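Local coordinates for protein aldehyde dehydrogenase (Bartonella henselae, PDB 3I44) that probably oxidises aldehydes to carboxylic acids with a nicotinamide adenine dinucleotide cofactor, NAD or NADP, as in other members of the aldehyde dehydrogenase family, at residues 57-69 / 224-238. The protein carries 1 engineered substitution. Sequence-based numbering, arbitrary orientation.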
loop_
_atom_site.group_PDB
_atom_site.type_symbol
_atom_site.label_atom_id
_atom_site.label_comp_id
_atom_site.label_asym_id
_atom_site.label_seq_id
_atom_site.Cartn_x
_atom_site.Cartn_y
_atom_site.Cartn_z
ATOM N N ILE A 57 -24.100 -23.322 -9.187
ATOM C CA ILE A 57 -22.647 -23.344 -8.981
ATOM C C ILE A 57 -22.307 -24.001 -7.652
ATOM O O ILE A 57 -23.195 -24.265 -6.840
ATOM C CB ILE A 57 -22.031 -21.900 -9.013
ATOM C CG1 ILE A 57 -22.662 -20.998 -7.946
ATOM C CG2 ILE A 57 -22.177 -21.325 -10.398
ATOM C CD1 ILE A 57 -21.774 -19.819 -7.527
ATOM N N SER A 58 -21.018 -24.241 -7.425
ATOM C CA SER A 58 -20.524 -24.765 -6.158
ATOM C C SER A 58 -19.836 -23.658 -5.383
ATOM O O SER A 58 -19.073 -22.891 -5.972
ATOM C CB SER A 58 -19.519 -25.890 -6.389
ATOM O OG SER A 58 -20.107 -26.975 -7.060
ATOM N N LEU A 59 -20.114 -23.568 -4.079
ATOM C CA LEU A 59 -19.353 -22.736 -3.150
ATOM C C LEU A 59 -18.192 -23.560 -2.636
ATOM O O LEU A 59 -18.388 -24.579 -1.958
ATOM C CB LEU A 59 -20.234 -22.253 -1.975
ATOM C CG LEU A 59 -21.306 -21.239 -2.382
ATOM C CD1 LEU A 59 -22.213 -20.799 -1.192
ATOM C CD2 LEU A 59 -20.670 -20.002 -3.069
ATOM N N GLY A 60 -16.981 -23.133 -2.970
ATOM C CA GLY A 60 -15.778 -23.880 -2.611
ATOM C C GLY A 60 -15.449 -23.823 -1.135
ATOM O O GLY A 60 -15.967 -22.986 -0.394
ATOM N N SER A 61 -14.581 -24.732 -0.715
ATOM C CA SER A 61 -14.108 -24.810 0.677
ATOM C C SER A 61 -12.661 -24.395 0.700
ATOM O O SER A 61 -12.081 -24.141 -0.349
ATOM C CB SER A 61 -14.189 -26.268 1.180
ATOM O OG SER A 61 -13.375 -27.112 0.363
ATOM N N THR A 62 -12.063 -24.397 1.885
ATOM C CA THR A 62 -10.647 -24.107 2.022
ATOM C C THR A 62 -9.750 -25.103 1.301
ATOM O O THR A 62 -8.691 -24.697 0.791
ATOM C CB THR A 62 -10.195 -23.980 3.506
ATOM O OG1 THR A 62 -10.371 -25.225 4.154
ATOM C CG2 THR A 62 -10.978 -22.918 4.253
ATOM N N ARG A 63 -10.164 -26.377 1.217
ATOM C CA ARG A 63 -9.440 -27.393 0.421
ATOM C C ARG A 63 -9.378 -27.059 -1.061
ATOM O O ARG A 63 -8.351 -27.266 -1.690
ATOM C CB ARG A 63 -10.037 -28.817 0.598
ATOM N N ASP A 64 -10.475 -26.573 -1.636
ATOM C CA ASP A 64 -10.480 -26.176 -3.060
ATOM C C ASP A 64 -9.531 -24.987 -3.245
ATOM O O ASP A 64 -8.817 -24.903 -4.229
ATOM C CB ASP A 64 -11.882 -25.792 -3.550
ATOM C CG ASP A 64 -12.890 -26.897 -3.363
ATOM O OD1 ASP A 64 -12.618 -28.034 -3.810
ATOM O OD2 ASP A 64 -13.965 -26.623 -2.792
ATOM N N ALA A 65 -9.524 -24.074 -2.285
ATOM C CA ALA A 65 -8.597 -22.949 -2.333
ATOM C C ALA A 65 -7.145 -23.435 -2.296
ATOM O O ALA A 65 -6.317 -22.950 -3.066
ATOM C CB ALA A 65 -8.857 -21.985 -1.205
ATOM N N ASP A 66 -6.834 -24.403 -1.422
ATOM C CA ASP A 66 -5.456 -24.889 -1.308
ATOM C C ASP A 66 -5.032 -25.502 -2.624
ATOM O O ASP A 66 -3.925 -25.265 -3.063
ATOM C CB ASP A 66 -5.276 -25.899 -0.162
ATOM C CG ASP A 66 -5.420 -25.274 1.218
ATOM O OD1 ASP A 66 -5.187 -24.065 1.405
ATOM O OD2 ASP A 66 -5.797 -26.017 2.142
ATOM N N LYS A 67 -5.920 -26.264 -3.254
ATOM C CA LYS A 67 -5.653 -26.882 -4.557
ATOM C C LYS A 67 -5.300 -25.817 -5.608
ATOM O O LYS A 67 -4.289 -25.914 -6.290
ATOM C CB LYS A 67 -6.890 -27.637 -5.077
ATOM C CG LYS A 67 -7.004 -29.145 -4.808
ATOM C CD LYS A 67 -8.177 -29.789 -5.650
ATOM C CE LYS A 67 -7.861 -29.886 -7.177
ATOM N NZ LYS A 67 -9.029 -30.430 -8.008
ATOM N N ALA A 68 -6.193 -24.848 -5.775
ATOM C CA ALA A 68 -5.979 -23.718 -6.695
ATOM C C ALA A 68 -4.638 -23.009 -6.418
ATOM O O ALA A 68 -3.827 -22.819 -7.325
ATOM C CB ALA A 68 -7.165 -22.738 -6.626
ATOM N N ILE A 69 -4.370 -22.685 -5.159
ATOM C CA ILE A 69 -3.150 -21.983 -4.819
ATOM C C ILE A 69 -1.919 -22.868 -5.107
ATOM O O ILE A 69 -0.916 -22.368 -5.593
ATOM C CB ILE A 69 -3.151 -21.512 -3.343
ATOM C CG1 ILE A 69 -4.236 -20.449 -3.114
ATOM C CG2 ILE A 69 -1.762 -20.994 -2.919
ATOM C CD1 ILE A 69 -4.502 -20.173 -1.613
ATOM N N ILE A 224 -12.027 -20.438 -8.607
ATOM C CA ILE A 224 -12.879 -21.154 -7.664
ATOM C C ILE A 224 -14.020 -20.224 -7.267
ATOM O O ILE A 224 -13.812 -19.022 -7.096
ATOM C CB ILE A 224 -12.123 -21.638 -6.389
ATOM C CG1 ILE A 224 -11.516 -20.452 -5.625
ATOM C CG2 ILE A 224 -11.082 -22.685 -6.766
ATOM C CD1 ILE A 224 -10.819 -20.813 -4.332
ATOM N N ASN A 225 -15.231 -20.754 -7.184
ATOM C CA ASN A 225 -16.364 -19.980 -6.668
ATOM C C ASN A 225 -16.430 -20.120 -5.162
ATOM O O ASN A 225 -15.826 -21.036 -4.573
ATOM C CB ASN A 225 -17.678 -20.417 -7.323
ATOM C CG ASN A 225 -17.783 -19.971 -8.769
ATOM O OD1 ASN A 225 -18.085 -20.763 -9.669
ATOM N ND2 ASN A 225 -17.496 -18.703 -9.005
ATOM N N GLY A 226 -17.111 -19.176 -4.516
ATOM C CA GLY A 226 -17.200 -19.207 -3.076
ATOM C C GLY A 226 -17.704 -17.892 -2.580
ATOM O O GLY A 226 -17.941 -16.984 -3.391
ATOM N N ASP A 227 -17.854 -17.780 -1.257
ATOM C CA ASP A 227 -18.368 -16.544 -0.654
ATOM C C ASP A 227 -17.260 -15.758 0.006
ATOM O O ASP A 227 -16.114 -16.202 0.043
ATOM C CB ASP A 227 -19.551 -16.831 0.300
ATOM C CG ASP A 227 -19.139 -17.434 1.648
ATOM O OD1 ASP A 227 -17.978 -17.861 1.864
ATOM O OD2 ASP A 227 -20.036 -17.460 2.521
ATOM N N GLY A 228 -17.598 -14.583 0.524
ATOM C CA GLY A 228 -16.605 -13.738 1.175
ATOM C C GLY A 228 -16.143 -14.297 2.503
ATOM O O GLY A 228 -14.941 -14.342 2.804
ATOM N N ALA A 229 -17.107 -14.735 3.305
ATOM C CA ALA A 229 -16.832 -15.088 4.701
ATOM C C ALA A 229 -15.942 -16.315 4.804
ATOM O O ALA A 229 -15.152 -16.436 5.732
ATOM C CB ALA A 229 -18.149 -15.314 5.456
ATOM N N ASN A 230 -16.051 -17.227 3.851
ATOM C CA ASN A 230 -15.200 -18.398 3.860
ATOM C C ASN A 230 -14.037 -18.254 2.876
ATOM O O ASN A 230 -12.947 -17.958 3.309
ATOM C CB ASN A 230 -16.008 -19.667 3.610
ATOM C CG ASN A 230 -15.172 -20.948 3.805
ATOM O OD1 ASN A 230 -14.193 -20.965 4.555
ATOM N ND2 ASN A 230 -15.562 -22.008 3.126
ATOM N N VAL A 231 -14.260 -18.423 1.570
ATOM C CA VAL A 231 -13.144 -18.450 0.609
ATOM C C VAL A 231 -12.420 -17.113 0.463
ATOM O O VAL A 231 -11.201 -17.091 0.404
ATOM C CB VAL A 231 -13.577 -18.950 -0.799
ATOM C CG1 VAL A 231 -12.440 -18.761 -1.820
ATOM C CG2 VAL A 231 -14.023 -20.426 -0.707
ATOM N N GLY A 232 -13.153 -16.005 0.413
ATOM C CA GLY A 232 -12.531 -14.677 0.268
ATOM C C GLY A 232 -11.588 -14.348 1.410
ATOM O O GLY A 232 -10.437 -13.933 1.195
ATOM N N SER A 233 -12.071 -14.552 2.632
ATOM C CA SER A 233 -11.261 -14.361 3.832
ATOM C C SER A 233 -10.085 -15.328 3.897
ATOM O O SER A 233 -9.002 -14.937 4.309
ATOM C CB SER A 233 -12.092 -14.528 5.106
ATOM O OG SER A 233 -13.282 -13.787 4.976
ATOM N N TYR A 234 -10.311 -16.577 3.507
ATOM C CA TYR A 234 -9.252 -17.576 3.510
ATOM C C TYR A 234 -8.098 -17.231 2.517
ATOM O O TYR A 234 -6.908 -17.363 2.840
ATOM C CB TYR A 234 -9.854 -18.954 3.185
ATOM C CG TYR A 234 -8.849 -20.073 3.289
ATOM C CD1 TYR A 234 -8.334 -20.467 4.537
ATOM C CD2 TYR A 234 -8.381 -20.715 2.150
ATOM C CE1 TYR A 234 -7.392 -21.515 4.630
ATOM C CE2 TYR A 234 -7.444 -21.754 2.219
ATOM C CZ TYR A 234 -6.951 -22.147 3.459
ATOM O OH TYR A 234 -6.029 -23.182 3.527
ATOM N N LEU A 235 -8.446 -16.798 1.310
ATOM C CA LEU A 235 -7.431 -16.258 0.381
ATOM C C LEU A 235 -6.664 -15.063 0.988
ATOM O O LEU A 235 -5.432 -15.001 0.940
ATOM C CB LEU A 235 -8.092 -15.828 -0.953
ATOM C CG LEU A 235 -8.720 -16.920 -1.825
ATOM C CD1 LEU A 235 -9.331 -16.321 -3.107
ATOM C CD2 LEU A 235 -7.728 -18.020 -2.201
ATOM N N SER A 236 -7.378 -14.117 1.582
ATOM C CA SER A 236 -6.716 -12.926 2.105
ATOM C C SER A 236 -5.759 -13.237 3.251
ATOM O O SER A 236 -4.831 -12.481 3.507
ATOM C CB SER A 236 -7.739 -11.886 2.529
ATOM O OG SER A 236 -8.580 -12.451 3.497
ATOM N N ALA A 237 -5.950 -14.368 3.921
ATOM C CA ALA A 237 -5.069 -14.771 5.014
ATOM C C ALA A 237 -4.060 -15.858 4.628
ATOM O O ALA A 237 -3.232 -16.233 5.439
ATOM C CB ALA A 237 -5.918 -15.204 6.269
ATOM N N HIS A 238 -4.095 -16.345 3.389
ATOM C CA HIS A 238 -3.296 -17.508 3.033
ATOM C C HIS A 238 -1.796 -17.143 2.921
ATOM O O HIS A 238 -1.431 -16.148 2.300
ATOM C CB HIS A 238 -3.796 -18.132 1.735
ATOM C CG HIS A 238 -3.367 -19.546 1.546
ATOM N ND1 HIS A 238 -2.088 -19.890 1.171
ATOM C CD2 HIS A 238 -4.042 -20.709 1.699
ATOM C CE1 HIS A 238 -1.994 -21.205 1.095
ATOM N NE2 HIS A 238 -3.168 -21.726 1.404
HETATM O O HOH W 1 -17.342 -20.415 -0.056
HETATM O O HOH W 2 -14.057 -24.572 3.942
#
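Asp66 OD1 takes two hydrogen bonds, one from Tyr234 OH, modelled doubtfully short at 2.4 Å, and a bent one from His238 NE2 (3.1 Å, 139° at the hydrogen). NE2 meets OD1 on the carboxylate's anti side, tilted out of the carboxylate plane, and OD1 lies close to the imidazole plane; Asp240 N binds His238 ND1, so both ring nitrogens are engaged and the ring's rotation is fixed. Two CH-pi contacts cover these rings: Thr62 CB sits over the centre of the Tyr234 ring, 3.7 Å from its centroid, and Ile69 CD1 over that of His238. Tyr234 reaches across because its CG lies opposite the backbone N (chi1 -175°); Ala65 CB touches its edge at CD2 (3.6 Å). Ile224 CD1 packs on Ala65 and its CG2 on Ala68, beside Val193. Gly60 N donates to Asn225 O (2.9 Å), one water joins Gly60 O to Asp227 N, and another joins Thr62 N to Asn230 ND2. Asp227 OD1 caps helix 228-237 at Asn230 N; Asp64 OD2 accepts from Ser61 N and its OD1 from Ser38 N. The axes of 62-69 and 228-237 cross at -38°, 9.8 Å apart at closest approach, a helix packing within what is probably the Rossmann-like coenzyme-binding domain of the aldehyde dehydrogenase fold.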